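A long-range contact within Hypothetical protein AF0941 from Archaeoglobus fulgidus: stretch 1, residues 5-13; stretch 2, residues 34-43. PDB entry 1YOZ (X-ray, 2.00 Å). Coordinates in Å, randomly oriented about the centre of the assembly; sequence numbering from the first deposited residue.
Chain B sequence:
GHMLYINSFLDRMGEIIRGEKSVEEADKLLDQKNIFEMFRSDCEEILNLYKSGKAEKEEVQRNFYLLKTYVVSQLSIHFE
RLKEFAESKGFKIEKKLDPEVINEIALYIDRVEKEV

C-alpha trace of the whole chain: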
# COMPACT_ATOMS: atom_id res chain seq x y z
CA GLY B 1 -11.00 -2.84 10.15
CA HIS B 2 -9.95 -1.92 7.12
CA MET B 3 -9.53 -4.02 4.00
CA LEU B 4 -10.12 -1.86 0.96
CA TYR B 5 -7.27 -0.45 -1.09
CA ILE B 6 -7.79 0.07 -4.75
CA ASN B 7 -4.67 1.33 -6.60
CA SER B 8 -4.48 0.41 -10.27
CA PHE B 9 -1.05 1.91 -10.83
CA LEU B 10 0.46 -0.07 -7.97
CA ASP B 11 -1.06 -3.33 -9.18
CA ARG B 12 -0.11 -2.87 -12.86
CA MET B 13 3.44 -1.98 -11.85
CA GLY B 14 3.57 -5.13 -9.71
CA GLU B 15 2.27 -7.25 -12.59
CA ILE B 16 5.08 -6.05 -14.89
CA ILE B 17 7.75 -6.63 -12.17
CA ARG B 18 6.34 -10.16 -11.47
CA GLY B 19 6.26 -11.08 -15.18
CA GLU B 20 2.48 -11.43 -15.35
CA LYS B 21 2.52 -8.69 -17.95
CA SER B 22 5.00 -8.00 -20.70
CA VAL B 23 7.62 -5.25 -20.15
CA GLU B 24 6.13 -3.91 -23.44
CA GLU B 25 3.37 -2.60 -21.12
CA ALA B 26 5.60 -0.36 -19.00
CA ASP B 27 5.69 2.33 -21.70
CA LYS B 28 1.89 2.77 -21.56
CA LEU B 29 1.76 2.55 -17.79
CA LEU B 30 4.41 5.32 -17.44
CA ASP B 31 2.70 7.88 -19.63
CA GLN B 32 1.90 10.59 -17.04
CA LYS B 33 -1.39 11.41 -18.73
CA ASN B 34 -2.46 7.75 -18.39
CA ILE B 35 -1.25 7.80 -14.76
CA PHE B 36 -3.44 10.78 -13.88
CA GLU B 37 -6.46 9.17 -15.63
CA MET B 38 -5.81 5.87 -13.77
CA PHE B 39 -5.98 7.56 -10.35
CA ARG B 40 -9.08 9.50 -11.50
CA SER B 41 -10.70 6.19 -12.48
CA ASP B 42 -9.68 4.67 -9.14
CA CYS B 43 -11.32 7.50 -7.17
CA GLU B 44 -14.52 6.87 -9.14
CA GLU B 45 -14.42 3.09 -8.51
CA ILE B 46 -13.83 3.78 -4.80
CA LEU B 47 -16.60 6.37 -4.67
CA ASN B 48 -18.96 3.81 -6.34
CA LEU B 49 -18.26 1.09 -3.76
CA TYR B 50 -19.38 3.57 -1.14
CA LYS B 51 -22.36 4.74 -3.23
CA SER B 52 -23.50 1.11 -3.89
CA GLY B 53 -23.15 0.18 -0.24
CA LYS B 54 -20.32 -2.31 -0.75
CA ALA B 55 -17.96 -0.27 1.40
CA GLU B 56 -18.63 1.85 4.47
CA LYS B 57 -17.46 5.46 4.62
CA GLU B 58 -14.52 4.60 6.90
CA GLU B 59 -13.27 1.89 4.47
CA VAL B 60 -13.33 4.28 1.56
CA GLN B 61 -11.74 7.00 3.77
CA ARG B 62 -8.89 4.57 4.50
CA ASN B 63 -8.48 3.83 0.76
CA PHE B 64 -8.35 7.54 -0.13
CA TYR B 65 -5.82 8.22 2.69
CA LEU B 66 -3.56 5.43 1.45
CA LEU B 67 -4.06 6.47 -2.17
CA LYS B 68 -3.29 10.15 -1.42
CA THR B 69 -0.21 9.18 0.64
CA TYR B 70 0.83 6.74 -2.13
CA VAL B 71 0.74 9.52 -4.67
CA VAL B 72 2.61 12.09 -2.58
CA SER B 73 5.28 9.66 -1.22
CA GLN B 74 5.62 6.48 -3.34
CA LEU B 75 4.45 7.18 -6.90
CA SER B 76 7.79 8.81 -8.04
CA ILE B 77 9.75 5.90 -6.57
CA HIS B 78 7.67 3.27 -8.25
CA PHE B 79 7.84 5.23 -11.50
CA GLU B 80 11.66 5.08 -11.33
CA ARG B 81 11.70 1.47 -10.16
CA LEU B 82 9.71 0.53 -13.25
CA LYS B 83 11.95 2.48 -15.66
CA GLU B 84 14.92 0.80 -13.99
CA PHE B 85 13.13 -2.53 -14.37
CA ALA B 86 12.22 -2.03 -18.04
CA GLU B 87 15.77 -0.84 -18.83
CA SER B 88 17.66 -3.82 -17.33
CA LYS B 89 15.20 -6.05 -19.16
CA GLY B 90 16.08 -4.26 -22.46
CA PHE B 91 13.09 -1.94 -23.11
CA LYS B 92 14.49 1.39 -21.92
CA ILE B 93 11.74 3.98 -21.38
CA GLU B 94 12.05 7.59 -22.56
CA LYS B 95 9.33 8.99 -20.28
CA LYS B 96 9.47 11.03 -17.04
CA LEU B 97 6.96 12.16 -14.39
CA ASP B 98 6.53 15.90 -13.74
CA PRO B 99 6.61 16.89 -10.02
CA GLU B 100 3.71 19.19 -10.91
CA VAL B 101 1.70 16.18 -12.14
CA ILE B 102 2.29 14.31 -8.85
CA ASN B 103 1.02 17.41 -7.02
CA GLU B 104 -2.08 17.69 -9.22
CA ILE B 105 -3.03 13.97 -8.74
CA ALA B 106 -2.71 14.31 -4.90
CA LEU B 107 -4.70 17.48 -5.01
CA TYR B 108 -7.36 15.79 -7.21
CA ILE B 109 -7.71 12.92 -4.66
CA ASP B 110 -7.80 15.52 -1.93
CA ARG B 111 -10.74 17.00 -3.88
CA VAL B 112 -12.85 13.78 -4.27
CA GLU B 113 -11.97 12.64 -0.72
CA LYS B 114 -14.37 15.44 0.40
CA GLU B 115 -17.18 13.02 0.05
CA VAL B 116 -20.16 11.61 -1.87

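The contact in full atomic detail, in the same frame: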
# COMPACT_ATOMS: atom_id res chain seq x y z
N TYR B 5 -8.35 -1.30 -0.55
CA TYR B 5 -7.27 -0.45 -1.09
C TYR B 5 -7.13 -0.73 -2.55
O TYR B 5 -6.33 -1.60 -2.97
CB TYR B 5 -5.92 -0.66 -0.36
CG TYR B 5 -4.75 0.17 -0.91
CD1 TYR B 5 -3.53 -0.43 -1.24
CD2 TYR B 5 -4.86 1.54 -1.09
CE1 TYR B 5 -2.45 0.33 -1.66
CE2 TYR B 5 -3.78 2.31 -1.53
CZ TYR B 5 -2.59 1.71 -1.81
OH TYR B 5 -1.57 2.49 -2.32
N ILE B 6 -7.95 -0.02 -3.33
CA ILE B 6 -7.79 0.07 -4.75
C ILE B 6 -6.62 1.01 -5.13
O ILE B 6 -6.50 2.11 -4.60
CB ILE B 6 -9.14 0.55 -5.42
CG1 ILE B 6 -10.24 -0.53 -5.26
CG2 ILE B 6 -8.93 0.91 -6.85
CD1 ILE B 6 -11.70 -0.09 -5.63
N ASN B 7 -5.73 0.55 -6.03
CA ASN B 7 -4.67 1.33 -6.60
C ASN B 7 -4.19 0.59 -7.83
O ASN B 7 -3.42 -0.39 -7.73
CB ASN B 7 -3.50 1.52 -5.59
CG ASN B 7 -2.42 2.43 -6.10
OD1 ASN B 7 -2.29 2.63 -7.30
ND2 ASN B 7 -1.57 2.92 -5.19
N SER B 8 -4.71 1.03 -8.98
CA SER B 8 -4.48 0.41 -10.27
C SER B 8 -3.05 0.57 -10.71
O SER B 8 -2.49 -0.37 -11.26
CB SER B 8 -5.43 1.04 -11.30
OG SER B 8 -6.77 0.62 -10.99
N PHE B 9 -2.44 1.72 -10.42
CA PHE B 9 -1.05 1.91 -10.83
C PHE B 9 -0.14 0.93 -10.11
O PHE B 9 0.72 0.24 -10.75
CB PHE B 9 -0.56 3.34 -10.61
CG PHE B 9 0.85 3.57 -11.07
CD1 PHE B 9 1.11 3.91 -12.40
CD2 PHE B 9 1.92 3.43 -10.18
CE1 PHE B 9 2.42 4.09 -12.84
CE2 PHE B 9 3.23 3.58 -10.62
CZ PHE B 9 3.49 3.93 -11.94
N LEU B 10 -0.32 0.86 -8.80
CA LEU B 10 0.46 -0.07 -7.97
C LEU B 10 0.33 -1.51 -8.44
O LEU B 10 1.32 -2.21 -8.62
CB LEU B 10 0.10 0.10 -6.48
CG LEU B 10 0.82 -0.86 -5.52
CD1 LEU B 10 2.28 -0.56 -5.38
CD2 LEU B 10 0.09 -0.78 -4.22
N ASP B 11 -0.89 -1.96 -8.73
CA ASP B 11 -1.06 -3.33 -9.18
C ASP B 11 -0.44 -3.57 -10.55
O ASP B 11 0.19 -4.61 -10.77
CB ASP B 11 -2.54 -3.74 -9.22
CG ASP B 11 -3.16 -3.91 -7.83
OD1 ASP B 11 -2.53 -4.39 -6.86
OD2 ASP B 11 -4.33 -3.55 -7.73
N ARG B 12 -0.70 -2.68 -11.51
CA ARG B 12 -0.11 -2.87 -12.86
C ARG B 12 1.41 -2.86 -12.79
O ARG B 12 2.05 -3.67 -13.44
CB ARG B 12 -0.55 -1.79 -13.84
CG ARG B 12 -1.90 -2.07 -14.48
CD ARG B 12 -2.58 -0.81 -15.00
NE ARG B 12 -3.97 -0.84 -14.55
CZ ARG B 12 -5.01 -1.26 -15.26
NH1 ARG B 12 -4.87 -1.65 -16.53
NH2 ARG B 12 -6.21 -1.25 -14.69
N MET B 13 1.99 -1.94 -12.04
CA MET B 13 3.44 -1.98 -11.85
C MET B 13 3.87 -3.37 -11.38
O MET B 13 4.76 -3.95 -11.96
CB MET B 13 3.98 -0.95 -10.85
CG MET B 13 5.46 -1.29 -10.35
SD MET B 13 5.97 -0.14 -9.09
CE MET B 13 5.47 -1.04 -7.63
N ASN B 34 -1.69 8.99 -18.73
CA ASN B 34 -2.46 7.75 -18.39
C ASN B 34 -2.49 7.55 -16.86
O ASN B 34 -3.44 7.05 -16.29
CB ASN B 34 -1.80 6.50 -19.03
CG ASN B 34 -1.95 6.45 -20.56
OD1 ASN B 34 -2.76 7.18 -21.14
ND2 ASN B 34 -1.16 5.59 -21.21
N ILE B 35 -1.38 7.91 -16.23
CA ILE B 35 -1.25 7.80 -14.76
C ILE B 35 -2.34 8.64 -14.10
O ILE B 35 -3.16 8.12 -13.35
CB ILE B 35 0.18 8.20 -14.28
CG1 ILE B 35 1.21 7.22 -14.85
CG2 ILE B 35 0.30 8.20 -12.74
CD1 ILE B 35 2.64 7.44 -14.34
N PHE B 36 -2.40 9.93 -14.44
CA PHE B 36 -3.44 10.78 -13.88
C PHE B 36 -4.83 10.18 -14.13
O PHE B 36 -5.62 10.01 -13.20
CB PHE B 36 -3.30 12.20 -14.45
CG PHE B 36 -3.92 13.30 -13.60
CD1 PHE B 36 -3.34 14.57 -13.60
CD2 PHE B 36 -5.08 13.08 -12.86
CE1 PHE B 36 -3.90 15.63 -12.85
CE2 PHE B 36 -5.66 14.11 -12.12
CZ PHE B 36 -5.07 15.40 -12.11
N GLU B 37 -5.14 9.78 -15.37
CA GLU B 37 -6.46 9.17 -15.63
C GLU B 37 -6.75 7.90 -14.82
O GLU B 37 -7.87 7.68 -14.37
CB GLU B 37 -6.71 8.99 -17.15
CG GLU B 37 -8.08 8.41 -17.48
CD GLU B 37 -8.19 8.01 -18.97
OE1 GLU B 37 -7.63 8.76 -19.82
OE2 GLU B 37 -8.83 6.95 -19.28
N MET B 38 -5.71 7.08 -14.58
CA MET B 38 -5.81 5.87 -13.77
C MET B 38 -6.22 6.18 -12.34
O MET B 38 -7.12 5.56 -11.83
CB MET B 38 -4.43 5.15 -13.72
CG MET B 38 -4.47 3.66 -13.93
SD MET B 38 -2.85 2.91 -13.91
CE MET B 38 -2.09 3.73 -15.22
N PHE B 39 -5.54 7.14 -11.69
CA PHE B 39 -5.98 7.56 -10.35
C PHE B 39 -7.36 8.20 -10.36
O PHE B 39 -8.12 8.00 -9.42
CB PHE B 39 -4.94 8.48 -9.66
CG PHE B 39 -3.70 7.75 -9.23
CD1 PHE B 39 -3.66 7.08 -8.00
CD2 PHE B 39 -2.60 7.71 -10.05
CE1 PHE B 39 -2.52 6.40 -7.59
CE2 PHE B 39 -1.42 7.03 -9.65
CZ PHE B 39 -1.40 6.36 -8.43
N ARG B 40 -7.68 9.00 -11.39
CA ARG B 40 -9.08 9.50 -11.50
C ARG B 40 -10.07 8.33 -11.56
O ARG B 40 -11.10 8.36 -10.86
CB ARG B 40 -9.34 10.38 -12.74
CG ARG B 40 -8.70 11.74 -12.74
CD ARG B 40 -9.10 12.51 -14.04
NE ARG B 40 -8.13 13.58 -14.27
CZ ARG B 40 -7.19 13.60 -15.21
NH1 ARG B 40 -7.07 12.59 -16.08
NH2 ARG B 40 -6.38 14.64 -15.31
N SER B 41 -9.79 7.32 -12.40
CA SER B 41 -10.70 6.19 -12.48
C SER B 41 -10.81 5.41 -11.19
O SER B 41 -11.87 4.90 -10.87
CB SER B 41 -10.39 5.20 -13.62
OG SER B 41 -9.00 5.00 -13.76
N ASP B 42 -9.68 5.29 -10.46
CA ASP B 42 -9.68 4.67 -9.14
C ASP B 42 -10.57 5.40 -8.16
O ASP B 42 -11.34 4.75 -7.44
CB ASP B 42 -8.25 4.62 -8.57
CG ASP B 42 -7.42 3.49 -9.16
OD1 ASP B 42 -7.95 2.66 -9.97
OD2 ASP B 42 -6.22 3.43 -8.79
N CYS B 43 -10.45 6.72 -8.09
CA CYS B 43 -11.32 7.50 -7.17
C CYS B 43 -12.79 7.19 -7.44
O CYS B 43 -13.59 7.01 -6.52
CB CYS B 43 -11.10 8.97 -7.35
SG CYS B 43 -9.49 9.48 -6.62
O HOH W 1 -3.79 4.19 -10.01

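The apolar centre of the contact is built around F9, in the first turn of the helix that starts at S8. Its CA-to-CB bond points toward the helix of residues 34-43, and with chi1 at t the ring reaches along that helix, where I35, M38 and F39 meet it. The tip of I35 closes on the ring, with F9 CE1 and I35 CD1 3.7 Å apart, while F39 approaches the base of the side chain, F9 CB lying 3.8 Å from F39 CZ. Both I35 and F39 leave their backbone sideways to the first stretch, and in each it is the end of the side chain that comes nearer; a long branched aliphatic and a phenylalanine have the reach this requires. M38 instead points toward the first stretch. Its sulfur packs against the backbone of F9 (M38 SD to F9 CA, 3.7 Å), and its terminal methyl, CE, sits at the edge of the F9 ring, near its plane. F9, I35 and F39 are all buried.

M38 carries this packing outward. Its CG lies 3.8 Å from S8 CB, and its SD lies 3.9 Å from R12 CD, so the unbranched thioether covers one turn of the opposing helix. R12 is exposed and meets M38 through CD and NE; NE is buried by the contact without a partner in the model.

The polar edge is organised by D42, one helical turn beyond M38 and likewise directed toward the first stretch. Its carboxylate engages S8 twice: S8 N donates to D42 OD2 at 2.8 Å with a nearly linear angle of 174°, and S8 OG donates to D42 OD1 at 2.6 Å. The short serine side chain, in the m rotamer, places its hydroxyl beside its own amide, so that the two oxygens of one aspartate can receive both. Water 1 extends the arrangement, accepting from F9 N at 2.8 Å and donating to D42 OD2 at 2.8 Å. Two free amides of the first helical turn thus find acceptors at this edge. The third, L10 N, is capped within its own stretch by N7 OD1 at 3.0 Å, and N7 ND2 in turn donates to Y5 OH at 2.9 Å, which anchors the capping side chain. I6 flanks the carboxylate, its CG2 3.7 Å from D42 OD1.

The two helices run at 120° to each other, their axes 10.1 Å apart at closest approach, and the contact buries 424 Å² in total.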